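Putative beta-glucosidase (Bifidobacterium adolescentis, PDB 5WAB) acts as a glycoside hydrolase family 3 beta-glucosidase, hydrolysing beta-glucosidic bonds to release terminal glucose. Local coordinates at residues 115-120 and 509-514; 123-128 and 133-138; 153-158 and 182-187; 218-223 and 227-232. One frame throughout, in Å; residues are numbered along the deposited sequence.

Contact 1: 115-120 and 509-514; sequences NPLGGR and INWPGE
The side-chain amide of Asn-115 lies stacked on the indole of Trp-511, the two planes only 15° apart. Asn-115 CB sits over one face of the six-membered ring, 3.5 Å from its centroid. From there the amide runs back over the fused bond, and Asn-115 ND2 ends 4.0 Å from Trp-511 CG. The torsion chi1 of -175° turns the amide beside the Asn-115 carbonyl carbon. Two bonds fix its rotation. Asn-115 OD1 accepts from Leu-117 N at 2.8 Å in the carbonyl plane, which makes an Asx turn, and Asn-115 ND2 is bonded to Ser-507 OG. A type I beta turn from Asn-115 to Gly-118 overlaps it, closed by Gly-118 N to Asn-115 O at 3.0 Å. In this family 3 enzyme the contact joins a loop of the N-terminal TIM-barrel domain to a loop of the C-terminal domain. Other bonds tie the loop to the C-terminal domain: Pro-116 O to Ser-452 OG and Gly-119 N to Asp-420 OD1. Leu-117 approaches the indole obliquely, near Trp-511 NE1. Leu-117 CD1 is 3.8 Å from Trp-511 NE1, and Leu-117 CB is 3.9 Å from Trp-511 CZ2. Gly-118 N adds a contact of 3.7 Å to Trp-511 CZ2. After Trp-511 the chain passes through a cis peptide bond into Pro-512, whose carbonyl oxygen accepts from Gln-160 NE2.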
loop_
_atom_site.group_PDB
_atom_site.type_symbol
_atom_site.label_atom_id
_atom_site.label_comp_id
_atom_site.label_asym_id
_atom_site.label_seq_id
_atom_site.Cartn_x
_atom_site.Cartn_y
_atom_site.Cartn_z
ATOM N N ASN A 115 10.167 -7.145 -0.571
ATOM C CA ASN A 115 10.296 -8.254 -1.495
ATOM C C ASN A 115 8.898 -8.687 -1.925
ATOM O O ASN A 115 8.019 -8.883 -1.066
ATOM C CB ASN A 115 11.049 -9.409 -0.842
ATOM C CG ASN A 115 11.305 -10.545 -1.798
ATOM O OD1 ASN A 115 10.377 -11.199 -2.267
ATOM N ND2 ASN A 115 12.574 -10.789 -2.096
ATOM N N PRO A 116 8.652 -8.856 -3.228
ATOM C CA PRO A 116 7.292 -9.172 -3.690
ATOM C C PRO A 116 6.779 -10.518 -3.215
ATOM O O PRO A 116 5.584 -10.787 -3.373
ATOM C CB PRO A 116 7.426 -9.137 -5.220
ATOM C CG PRO A 116 8.857 -9.429 -5.474
ATOM C CD PRO A 116 9.620 -8.816 -4.337
ATOM N N LEU A 117 7.637 -11.371 -2.655
ATOM C CA LEU A 117 7.205 -12.649 -2.102
ATOM C C LEU A 117 6.519 -12.508 -0.752
ATOM O O LEU A 117 6.009 -13.505 -0.231
ATOM C CB LEU A 117 8.395 -13.599 -1.959
ATOM C CG LEU A 117 9.091 -14.074 -3.232
ATOM C CD1 LEU A 117 10.250 -14.975 -2.851
ATOM C CD2 LEU A 117 8.124 -14.797 -4.168
ATOM N N GLY A 118 6.517 -11.313 -0.167
ATOM C CA GLY A 118 5.889 -11.095 1.123
ATOM C C GLY A 118 4.428 -11.496 1.155
ATOM O O GLY A 118 3.641 -11.062 0.312
ATOM N N GLY A 119 4.055 -12.318 2.135
ATOM C CA GLY A 119 2.717 -12.888 2.162
ATOM C C GLY A 119 1.599 -11.869 2.291
ATOM O O GLY A 119 0.477 -12.125 1.851
ATOM N N ARG A 120 1.875 -10.709 2.897
ATOM C CA ARG A 120 0.860 -9.679 3.099
ATOM C C ARG A 120 0.896 -8.575 2.042
ATOM O O ARG A 120 0.229 -7.551 2.222
ATOM C CB ARG A 120 1.029 -9.031 4.477
ATOM C CG ARG A 120 0.839 -9.944 5.666
ATOM C CD ARG A 120 -0.600 -10.372 5.887
ATOM N NE ARG A 120 -1.454 -9.315 6.427
ATOM C CZ ARG A 120 -1.391 -8.856 7.675
ATOM N NH1 ARG A 120 -0.496 -9.343 8.532
ATOM N NH2 ARG A 120 -2.229 -7.906 8.072
ATOM N N ILE A 509 19.028 -12.001 -1.324
ATOM C CA ILE A 509 20.165 -12.534 -0.584
ATOM C C ILE A 509 19.853 -12.584 0.911
ATOM O O ILE A 509 20.256 -13.519 1.610
ATOM C CB ILE A 509 21.418 -11.701 -0.922
ATOM C CG1 ILE A 509 22.695 -12.350 -0.408
ATOM C CG2 ILE A 509 21.290 -10.263 -0.432
ATOM C CD1 ILE A 509 23.923 -11.626 -0.896
ATOM N N ASN A 510 19.125 -11.592 1.422
ATOM C CA ASN A 510 18.729 -11.571 2.825
ATOM C C ASN A 510 17.225 -11.768 2.958
ATOM O O ASN A 510 16.521 -10.899 3.486
ATOM C CB ASN A 510 19.126 -10.256 3.487
ATOM C CG ASN A 510 20.614 -10.102 3.638
ATOM O OD1 ASN A 510 21.243 -10.809 4.425
ATOM N ND2 ASN A 510 21.188 -9.155 2.905
ATOM N N TRP A 511 16.725 -12.908 2.481
ATOM C CA TRP A 511 15.307 -13.212 2.507
ATOM C C TRP A 511 15.109 -14.721 2.596
ATOM O O TRP A 511 15.652 -15.450 1.752
ATOM C CB TRP A 511 14.612 -12.659 1.262
ATOM C CG TRP A 511 13.165 -12.990 1.173
ATOM C CD1 TRP A 511 12.620 -14.134 0.670
ATOM C CD2 TRP A 511 12.064 -12.167 1.583
ATOM N NE1 TRP A 511 11.251 -14.081 0.746
ATOM C CE2 TRP A 511 10.882 -12.885 1.303
ATOM C CE3 TRP A 511 11.961 -10.894 2.160
ATOM C CZ2 TRP A 511 9.613 -12.376 1.581
ATOM C CZ3 TRP A 511 10.695 -10.388 2.436
ATOM C CH2 TRP A 511 9.540 -11.129 2.143
ATOM N N PRO A 512 14.353 -15.221 3.591
ATOM C CA PRO A 512 13.659 -14.477 4.647
ATOM C C PRO A 512 14.448 -14.353 5.944
ATOM O O PRO A 512 13.861 -14.050 6.987
ATOM C CB PRO A 512 12.416 -15.324 4.887
ATOM C CG PRO A 512 12.926 -16.719 4.698
ATOM C CD PRO A 512 13.984 -16.649 3.615
ATOM N N GLY A 513 15.749 -14.595 5.888
ATOM C CA GLY A 513 16.575 -14.557 7.076
ATOM C C GLY A 513 16.763 -15.932 7.680
ATOM O O GLY A 513 16.331 -16.956 7.141
ATOM N N GLU A 514 17.409 -15.940 8.845
ATOM C CA GLU A 514 17.800 -17.179 9.499
ATOM C C GLU A 514 18.034 -16.920 10.978
ATOM O O GLU A 514 18.425 -15.819 11.371
ATOM C CB GLU A 514 19.070 -17.748 8.867
ATOM C CG GLU A 514 20.279 -16.884 9.147
ATOM C CD GLU A 514 21.420 -17.176 8.220
ATOM O OE1 GLU A 514 21.151 -17.470 7.038
ATOM O OE2 GLU A 514 22.580 -17.105 8.674
#

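Contact 2: 123-128 and 133-138; sequences EYWSED and GHEAVG
Trp-125 lays one ring face on Glu-135 and Ala-136 of helix 129-144. The contact lies in the TIM barrel, where the loop after strand 102-106 folds back on the helix that follows it. Glu-123 opens the segment and bridges Arg-120 and Lys-153, one carboxylate oxygen to each. Trp-125 then carries the contact. Trp-125 CG is anti to the carbonyl carbon (chi1 -68°), which swings the indole over to the helix with one face on Ala-136. Ala-136 CB stands over the five-membered ring, 3.7 Å from the centroid, in a CH-pi contact. Its closest ring atom is Trp-125 NE1, 3.5 Å from Ala-136 CB. At the other end of the indole, Trp-125 CE3 meets Glu-135 CB at 3.7 Å. The Glu-135 chain is extended beyond CG, and its carboxylate is turned 66° from the ring plane. Glu-135 OE1 comes within 3.6 Å of Trp-125 CE3. Side chains of Ala-74, Leu-77 and Ile-86 also touch Trp-125, so the indole is buried among several helices. Ser-126 makes an ST turn: its OG accepts from Asp-128 N at 2.8 Å. Asp-128 is the N-cap of helix 129-144; its OD2 caps Leu-131 N, while its OD1 is salt-bridged to Arg-529 NH1.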
loop_
_atom_site.group_PDB
_atom_site.type_symbol
_atom_site.label_atom_id
_atom_site.label_comp_id
_atom_site.label_asym_id
_atom_site.label_seq_id
_atom_site.Cartn_x
_atom_site.Cartn_y
_atom_site.Cartn_z
ATOM N N GLU A 123 -2.299 -6.709 0.884
ATOM C CA GLU A 123 -2.926 -5.789 1.821
ATOM C C GLU A 123 -2.145 -4.490 1.982
ATOM O O GLU A 123 -2.607 -3.587 2.687
ATOM C CB GLU A 123 -3.046 -6.504 3.178
ATOM C CG GLU A 123 -3.986 -5.937 4.225
ATOM C CD GLU A 123 -4.118 -6.896 5.407
ATOM O OE1 GLU A 123 -3.713 -8.064 5.251
ATOM O OE2 GLU A 123 -4.597 -6.494 6.490
ATOM N N TYR A 124 -0.988 -4.363 1.326
ATOM C CA TYR A 124 -0.156 -3.163 1.374
ATOM C C TYR A 124 -0.196 -2.437 0.032
ATOM O O TYR A 124 -0.799 -2.903 -0.935
ATOM C CB TYR A 124 1.283 -3.513 1.773
ATOM C CG TYR A 124 1.394 -4.262 3.084
ATOM C CD1 TYR A 124 0.449 -4.089 4.084
ATOM C CD2 TYR A 124 2.442 -5.144 3.317
ATOM C CE1 TYR A 124 0.542 -4.770 5.271
ATOM C CE2 TYR A 124 2.544 -5.831 4.505
ATOM C CZ TYR A 124 1.592 -5.638 5.476
ATOM O OH TYR A 124 1.688 -6.314 6.658
ATOM N N TRP A 125 0.483 -1.290 -0.032
ATOM C CA TRP A 125 0.287 -0.354 -1.135
ATOM C C TRP A 125 1.428 -0.333 -2.154
ATOM O O TRP A 125 1.170 -0.444 -3.354
ATOM C CB TRP A 125 0.033 1.047 -0.571
ATOM C CG TRP A 125 -1.288 1.122 0.143
ATOM C CD1 TRP A 125 -1.546 0.720 1.419
ATOM C CD2 TRP A 125 -2.528 1.628 -0.372
ATOM N NE1 TRP A 125 -2.864 0.933 1.730
ATOM C CE2 TRP A 125 -3.490 1.493 0.649
ATOM C CE3 TRP A 125 -2.917 2.182 -1.593
ATOM C CZ2 TRP A 125 -4.815 1.893 0.485
ATOM C CZ3 TRP A 125 -4.237 2.575 -1.755
ATOM C CH2 TRP A 125 -5.169 2.430 -0.724
ATOM N N SER A 126 2.681 -0.182 -1.732
ATOM C CA SER A 126 3.738 0.001 -2.723
ATOM C C SER A 126 5.078 -0.448 -2.161
ATOM O O SER A 126 5.222 -0.720 -0.967
ATOM C CB SER A 126 3.823 1.462 -3.189
ATOM O OG SER A 126 4.921 1.671 -4.062
ATOM N N GLU A 127 6.058 -0.536 -3.059
ATOM C CA GLU A 127 7.459 -0.647 -2.682
ATOM C C GLU A 127 8.084 0.709 -2.403
ATOM O O GLU A 127 9.216 0.765 -1.912
ATOM C CB GLU A 127 8.254 -1.331 -3.798
ATOM C CG GLU A 127 8.457 -0.446 -5.030
ATOM C CD GLU A 127 8.982 -1.197 -6.243
ATOM O OE1 GLU A 127 8.559 -2.349 -6.470
ATOM O OE2 GLU A 127 9.834 -0.637 -6.964
ATOM N N ASP A 128 7.385 1.799 -2.721
ATOM C CA ASP A 128 7.919 3.141 -2.576
ATOM C C ASP A 128 7.268 3.837 -1.394
ATOM O O ASP A 128 6.038 3.794 -1.264
ATOM C CB ASP A 128 7.686 3.956 -3.847
ATOM C CG ASP A 128 8.242 5.357 -3.736
ATOM O OD1 ASP A 128 9.482 5.483 -3.798
ATOM O OD2 ASP A 128 7.459 6.321 -3.570
ATOM N N GLY A 133 2.439 6.433 1.285
ATOM C CA GLY A 133 1.928 7.429 2.212
ATOM C C GLY A 133 0.880 8.325 1.579
ATOM O O GLY A 133 -0.163 8.601 2.179
ATOM N N HIS A 134 1.143 8.794 0.358
ATOM C CA HIS A 134 0.214 9.702 -0.302
ATOM C C HIS A 134 -1.002 8.998 -0.895
ATOM O O HIS A 134 -1.954 9.677 -1.297
ATOM C CB HIS A 134 0.945 10.501 -1.380
ATOM C CG HIS A 134 1.892 11.520 -0.826
ATOM N ND1 HIS A 134 2.994 11.182 -0.069
ATOM C CD2 HIS A 134 1.889 12.871 -0.900
ATOM C CE1 HIS A 134 3.632 12.279 0.293
ATOM N NE2 HIS A 134 2.984 13.318 -0.202
ATOM N N GLU A 135 -1.004 7.666 -0.941
ATOM C CA GLU A 135 -2.199 6.920 -1.317
ATOM C C GLU A 135 -3.014 6.515 -0.096
ATOM O O GLU A 135 -4.196 6.858 0.017
ATOM C CB GLU A 135 -1.815 5.683 -2.129
ATOM C CG GLU A 135 -1.461 5.984 -3.565
ATOM C CD GLU A 135 -1.252 4.728 -4.369
ATOM O OE1 GLU A 135 -0.608 3.794 -3.849
ATOM O OE2 GLU A 135 -1.750 4.669 -5.512
ATOM N N ALA A 136 -2.389 5.790 0.833
ATOM C CA ALA A 136 -3.134 5.221 1.949
ATOM C C ALA A 136 -3.692 6.278 2.892
ATOM O O ALA A 136 -4.593 5.964 3.680
ATOM C CB ALA A 136 -2.250 4.247 2.722
ATOM N N VAL A 137 -3.197 7.517 2.818
ATOM C CA VAL A 137 -3.738 8.587 3.654
ATOM C C VAL A 137 -5.212 8.812 3.351
ATOM O O VAL A 137 -5.966 9.275 4.213
ATOM C CB VAL A 137 -2.918 9.880 3.467
ATOM C CG1 VAL A 137 -3.064 10.401 2.040
ATOM C CG2 VAL A 137 -3.330 10.956 4.481
ATOM N N GLY A 138 -5.650 8.481 2.132
ATOM C CA GLY A 138 -7.055 8.619 1.800
ATOM C C GLY A 138 -7.953 7.754 2.660
ATOM O O GLY A 138 -9.085 8.141 2.967
#

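Contact 3: 153-158 and 182-187; sequences KHFAAN and PAFEHI
The strand turns a corner at His-154, a cis peptide bond follows between Phe-155 and Ala-156, and the CA atoms of Phe-155 and Phe-184 lie 7.6 Å apart. The edge of the Phe-155 ring points at the face of Phe-184, with planes at 63° and centroids 4.8 Å apart. Phe-155 CD1 does the touching, 3.3 Å from Phe-184 CG, so the packing is tight. Phe-155 CB also lies over this ring, 4.2 Å from its centroid. With CG anti to the backbone N (chi1 -177°), the Phe-155 ring runs past Phe-184 in the opposite direction and puts CD1 over its face. Lys-153 O meets Phe-184 CZ at 3.6 Å, near the ring plane. His-154 O comes obliquely to within 3.3 Å of Phe-184 CZ; its hydrogen bond comes from Asn-111 ND2, so this meeting is plain packing. Ala-156 CB also touches the ring obliquely, 4.0 Å from Phe-184 CE2. At the corner, the side chains of Lys-153 and His-154 lead away from the helix, Lys-153 NZ to a salt bridge with Glu-123 and His-154 ND1 to a bond with Tyr-124 OH. His-154 NE2 is hydrogen-bonded to a glycerol, probably from the crystallisation liquor, which may mark a pocket. The arrangement is a TIM-barrel beta-alpha-beta crossover: helix 182-190 covers the strand's outer side, and Lys-153 and His-154 sit at the strand's C-terminal end, where the active site of such barrels lies.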
loop_
_atom_site.group_PDB
_atom_site.type_symbol
_atom_site.label_atom_id
_atom_site.label_comp_id
_atom_site.label_asym_id
_atom_site.label_seq_id
_atom_site.Cartn_x
_atom_site.Cartn_y
_atom_site.Cartn_z
ATOM N N LYS A 153 -1.378 0.453 10.296
ATOM C CA LYS A 153 -1.135 -0.915 10.738
ATOM C C LYS A 153 0.310 -1.358 10.548
ATOM O O LYS A 153 0.911 -1.140 9.488
ATOM C CB LYS A 153 -2.076 -1.880 10.008
ATOM C CG LYS A 153 -2.779 -2.836 10.944
ATOM C CD LYS A 153 -3.981 -3.503 10.291
ATOM C CE LYS A 153 -3.599 -4.419 9.161
ATOM N NZ LYS A 153 -4.784 -5.202 8.723
ATOM N N HIS A 154 0.831 -2.006 11.599
ATOM C CA HIS A 154 2.097 -2.740 11.665
ATOM C C HIS A 154 3.301 -1.815 11.622
ATOM O O HIS A 154 4.143 -1.900 10.724
ATOM C CB HIS A 154 2.166 -3.793 10.567
ATOM C CG HIS A 154 0.945 -4.648 10.496
ATOM N ND1 HIS A 154 0.492 -5.205 9.321
ATOM C CD2 HIS A 154 0.067 -5.024 11.457
ATOM C CE1 HIS A 154 -0.608 -5.897 9.562
ATOM N NE2 HIS A 154 -0.889 -5.800 10.850
ATOM N N PHE A 155 3.408 -0.984 12.644
ATOM C CA PHE A 155 4.485 -0.018 12.803
ATOM C C PHE A 155 5.550 -0.642 13.708
ATOM O O PHE A 155 5.311 -0.842 14.902
ATOM C CB PHE A 155 3.904 1.270 13.388
ATOM C CG PHE A 155 4.886 2.392 13.551
ATOM C CD1 PHE A 155 5.449 3.009 12.446
ATOM C CD2 PHE A 155 5.182 2.883 14.813
ATOM C CE1 PHE A 155 6.334 4.060 12.600
ATOM C CE2 PHE A 155 6.060 3.938 14.973
ATOM C CZ PHE A 155 6.636 4.528 13.869
ATOM N N ALA A 156 6.711 -0.979 13.146
ATOM C CA ALA A 156 7.014 -0.812 11.727
ATOM C C ALA A 156 7.860 -1.969 11.204
ATOM O O ALA A 156 8.231 -2.878 11.961
ATOM C CB ALA A 156 7.738 0.508 11.485
ATOM N N ALA A 157 8.147 -1.919 9.899
ATOM C CA ALA A 157 9.073 -2.842 9.236
ATOM C C ALA A 157 8.601 -4.290 9.342
ATOM O O ALA A 157 9.368 -5.196 9.680
ATOM C CB ALA A 157 10.490 -2.682 9.790
ATOM N N ASN A 158 7.317 -4.502 9.039
ATOM C CA ASN A 158 6.719 -5.836 8.992
ATOM C C ASN A 158 6.572 -6.214 7.518
ATOM O O ASN A 158 5.505 -6.096 6.919
ATOM C CB ASN A 158 5.373 -5.848 9.718
ATOM C CG ASN A 158 4.768 -7.243 9.823
ATOM O OD1 ASN A 158 5.385 -8.237 9.437
ATOM N ND2 ASN A 158 3.527 -7.308 10.282
ATOM N N PRO A 182 8.737 6.785 6.176
ATOM C CA PRO A 182 8.057 7.958 5.584
ATOM C C PRO A 182 6.566 7.790 5.330
ATOM O O PRO A 182 5.827 8.778 5.437
ATOM C CB PRO A 182 8.824 8.176 4.275
ATOM C CG PRO A 182 10.176 7.707 4.579
ATOM C CD PRO A 182 9.983 6.486 5.443
ATOM N N ALA A 183 6.099 6.590 4.971
ATOM C CA ALA A 183 4.664 6.391 4.786
ATOM C C ALA A 183 3.915 6.546 6.103
ATOM O O ALA A 183 2.856 7.184 6.153
ATOM C CB ALA A 183 4.395 5.017 4.173
ATOM N N PHE A 184 4.446 5.969 7.180
ATOM C CA PHE A 184 3.868 6.195 8.500
ATOM C C PHE A 184 3.949 7.669 8.881
ATOM O O PHE A 184 2.973 8.255 9.364
ATOM C CB PHE A 184 4.577 5.331 9.543
ATOM C CG PHE A 184 4.267 3.853 9.449
ATOM C CD1 PHE A 184 3.079 3.352 9.961
ATOM C CD2 PHE A 184 5.180 2.960 8.894
ATOM C CE1 PHE A 184 2.789 1.993 9.904
ATOM C CE2 PHE A 184 4.897 1.597 8.835
ATOM C CZ PHE A 184 3.691 1.115 9.343
ATOM N N GLU A 185 5.114 8.286 8.663
ATOM C CA GLU A 185 5.311 9.677 9.054
ATOM C C GLU A 185 4.341 10.610 8.336
ATOM O O GLU A 185 3.734 11.485 8.963
ATOM C CB GLU A 185 6.762 10.092 8.790
ATOM C CG GLU A 185 7.078 11.531 9.202
ATOM C CD GLU A 185 8.421 12.024 8.681
ATOM O OE1 GLU A 185 9.060 11.312 7.874
ATOM O OE2 GLU A 185 8.831 13.139 9.069
ATOM N N HIS A 186 4.141 10.409 7.029
ATOM C CA HIS A 186 3.282 11.310 6.265
ATOM C C HIS A 186 1.829 11.219 6.709
ATOM O O HIS A 186 1.135 12.236 6.791
ATOM C CB HIS A 186 3.385 11.011 4.769
ATOM C CG HIS A 186 2.466 11.845 3.930
ATOM N ND1 HIS A 186 2.701 13.177 3.664
ATOM C CD2 HIS A 186 1.283 11.547 3.343
ATOM C CE1 HIS A 186 1.714 13.654 2.926
ATOM N NE2 HIS A 186 0.840 12.685 2.720
ATOM N N ILE A 187 1.335 10.009 6.948
ATOM C CA ILE A 187 -0.058 9.858 7.353
ATOM C C ILE A 187 -0.279 10.401 8.764
ATOM O O ILE A 187 -1.317 11.011 9.052
ATOM C CB ILE A 187 -0.461 8.383 7.210
ATOM C CG1 ILE A 187 -0.297 7.973 5.736
ATOM C CG2 ILE A 187 -1.874 8.171 7.685
ATOM C CD1 ILE A 187 -0.597 6.515 5.444
#

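Contact 4: 218-223 and 227-232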
loop_
_atom_site.group_PDB
_atom_site.type_symbol
_atom_site.label_atom_id
_atom_site.label_comp_id
_atom_site.label_asym_id
_atom_site.label_seq_id
_atom_site.Cartn_x
_atom_site.Cartn_y
_atom_site.Cartn_z
ATOM N N VAL A 218 10.252 8.554 18.355
ATOM C CA VAL A 218 9.962 8.896 16.965
ATOM C C VAL A 218 8.502 9.288 16.794
ATOM O O VAL A 218 8.181 10.411 16.385
ATOM C CB VAL A 218 10.315 7.720 16.034
ATOM C CG1 VAL A 218 9.794 7.999 14.637
ATOM C CG2 VAL A 218 11.818 7.466 16.016
ATOM N N LEU A 219 7.599 8.363 17.117
ATOM C CA LEU A 219 6.195 8.520 16.753
ATOM C C LEU A 219 5.586 9.772 17.377
ATOM O O LEU A 219 4.922 10.561 16.691
ATOM C CB LEU A 219 5.423 7.263 17.162
ATOM C CG LEU A 219 3.923 7.203 16.877
ATOM C CD1 LEU A 219 3.644 7.324 15.385
ATOM C CD2 LEU A 219 3.342 5.917 17.433
ATOM N N ARG A 220 5.840 10.002 18.666
ATOM C CA ARG A 220 5.188 11.091 19.386
ATOM C C ARG A 220 6.065 12.325 19.558
ATOM O O ARG A 220 5.635 13.433 19.225
ATOM C CB ARG A 220 4.720 10.596 20.759
ATOM C CG ARG A 220 3.584 9.587 20.687
ATOM C CD ARG A 220 3.304 9.020 22.045
ATOM N NE ARG A 220 2.031 8.321 22.116
ATOM C CZ ARG A 220 1.918 7.000 22.123
ATOM N NH1 ARG A 220 3.009 6.247 22.032
ATOM N NH2 ARG A 220 0.722 6.432 22.213
ATOM N N ASP A 221 7.293 12.163 20.059
ATOM C CA ASP A 221 8.115 13.335 20.353
ATOM C C ASP A 221 8.607 14.033 19.091
ATOM O O ASP A 221 8.722 15.263 19.079
ATOM C CB ASP A 221 9.293 12.953 21.251
ATOM C CG ASP A 221 8.853 12.548 22.655
ATOM O OD1 ASP A 221 7.713 12.881 23.050
ATOM O OD2 ASP A 221 9.659 11.916 23.374
ATOM N N GLU A 222 8.893 13.284 18.026
ATOM C CA GLU A 222 9.383 13.872 16.783
ATOM C C GLU A 222 8.256 14.169 15.795
ATOM O O GLU A 222 8.187 15.272 15.247
ATOM C CB GLU A 222 10.418 12.947 16.129
ATOM C CG GLU A 222 11.673 12.717 16.956
ATOM C CD GLU A 222 12.659 11.795 16.270
ATOM O OE1 GLU A 222 12.543 11.610 15.042
ATOM O OE2 GLU A 222 13.545 11.246 16.956
ATOM N N TRP A 223 7.368 13.206 15.555
ATOM C CA TRP A 223 6.334 13.371 14.538
ATOM C C TRP A 223 5.062 14.042 15.053
ATOM O O TRP A 223 4.260 14.517 14.241
ATOM C CB TRP A 223 5.959 12.013 13.935
ATOM C CG TRP A 223 7.059 11.313 13.190
ATOM C CD1 TRP A 223 8.291 11.812 12.876
ATOM C CD2 TRP A 223 7.016 9.983 12.654
ATOM N NE1 TRP A 223 9.017 10.873 12.175
ATOM C CE2 TRP A 223 8.255 9.744 12.027
ATOM C CE3 TRP A 223 6.048 8.973 12.641
ATOM C CZ2 TRP A 223 8.554 8.528 11.401
ATOM C CZ3 TRP A 223 6.348 7.767 12.016
ATOM C CH2 TRP A 223 7.591 7.556 11.408
ATOM N N GLY A 227 -2.473 10.140 18.720
ATOM C CA GLY A 227 -3.395 9.048 18.915
ATOM C C GLY A 227 -2.874 7.959 19.820
ATOM O O GLY A 227 -1.961 8.163 20.624
ATOM N N ILE A 228 -3.436 6.771 19.643
ATOM C CA ILE A 228 -3.184 5.608 20.483
ATOM C C ILE A 228 -2.386 4.577 19.699
ATOM O O ILE A 228 -2.471 4.505 18.467
ATOM C CB ILE A 228 -4.544 5.028 20.935
ATOM C CG1 ILE A 228 -5.191 5.950 21.955
ATOM C CG2 ILE A 228 -4.432 3.601 21.428
ATOM C CD1 ILE A 228 -4.196 6.580 22.865
ATOM N N VAL A 229 -1.605 3.773 20.420
ATOM C CA VAL A 229 -0.897 2.634 19.849
ATOM C C VAL A 229 -1.459 1.371 20.484
ATOM O O VAL A 229 -1.551 1.274 21.714
ATOM C CB VAL A 229 0.625 2.717 20.069
ATOM C CG1 VAL A 229 1.310 1.559 19.370
ATOM C CG2 VAL A 229 1.165 4.051 19.589
ATOM N N MET A 230 -1.852 0.420 19.650
ATOM C CA MET A 230 -2.267 -0.889 20.116
ATOM C C MET A 230 -1.344 -1.946 19.536
ATOM O O MET A 230 -0.702 -1.743 18.504
ATOM C CB MET A 230 -3.715 -1.191 19.717
ATOM C CG MET A 230 -3.940 -1.220 18.216
ATOM S SD MET A 230 -5.673 -1.472 17.833
ATOM C CE MET A 230 -5.915 -3.024 18.634
ATOM N N SER A 231 -1.308 -3.090 20.194
ATOM C CA SER A 231 -0.493 -4.192 19.728
ATOM C C SER A 231 -1.261 -5.009 18.698
ATOM O O SER A 231 -2.495 -5.019 18.667
ATOM C CB SER A 231 -0.098 -5.096 20.889
ATOM O OG SER A 231 -1.238 -5.818 21.328
ATOM N N ASP A 232 -0.513 -5.699 17.848
ATOM C CA ASP A 232 -1.103 -6.791 17.099
ATOM C C ASP A 232 -1.453 -7.928 18.057
ATOM O O ASP A 232 -0.945 -8.014 19.180
ATOM C CB ASP A 232 -0.150 -7.263 16.000
ATOM C CG ASP A 232 -0.881 -7.784 14.778
ATOM O OD1 ASP A 232 -2.036 -8.241 14.923
ATOM O OD2 ASP A 232 -0.310 -7.724 13.669
HETATM O O HOH W 1 -0.111 9.809 21.207
#
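Val-229 and Arg-220 bury the most surface here, with Leu-219 next. Helix 218-222 runs nearly antiparallel to strand 228-230, at 169°, with the axes 11.2 Å apart. This is the return from helix to strand in the barrel's beta-alpha repeat. Leu-219 and Val-229 meet tip to tip, with Leu-219 CD2 3.6 Å from Val-229 CG2. That methyl is beside the Val-229 backbone N and also meets the guanidinium of Arg-220: Arg-220 NH2 lies 3.6 Å from Val-229 CG2, Arg-220 NH1 3.8 Å. The Arg-220 chain is extended from CG to NE, which carries its head across to the start of the strand. Arg-220 NH2 stays 3.6 Å from Gly-227 O, but a water joins the two residues by accepting from Arg-220 NE at 2.8 Å and donating to Gly-227 O. Arg-220 NH1 donates to Gly-246 O, and Arg-220 NH2 has a weak bond to Asn-248 OD1. That same OD1 accepts from Val-229 N. The guanidinium thus meets Val-229 CG2 obliquely, and the same methyl touches Leu-219 CD2. With a main-chain carbonyl, an amide oxygen and a water as partners, the arginine's charge is probably eased by dipoles.

Contacts 2, 3 and 4 all lie within the TIM-barrel domain, whereas contact 1 joins that domain to the C-terminal one. All four are buried; contact 2 is deepest, its centre about 3 Å from the centre of the chain, and contact 4 lies farthest out, at about 20 Å, and alone has a water between its segments. Contacts 3 and 4 reach the same parallel sheet and meet through Trp-223, which packs on Phe-155 and Phe-184. Contacts 2 and 3 are joined by the Glu-123 to Lys-153 salt bridge, a probable Tyr-124 to His-154 hydrogen bond and the stacked rings of His-134 and His-186. Aromatic faces carry contacts 1 to 3; contact 4 pairs aliphatic groups with a guanidinium.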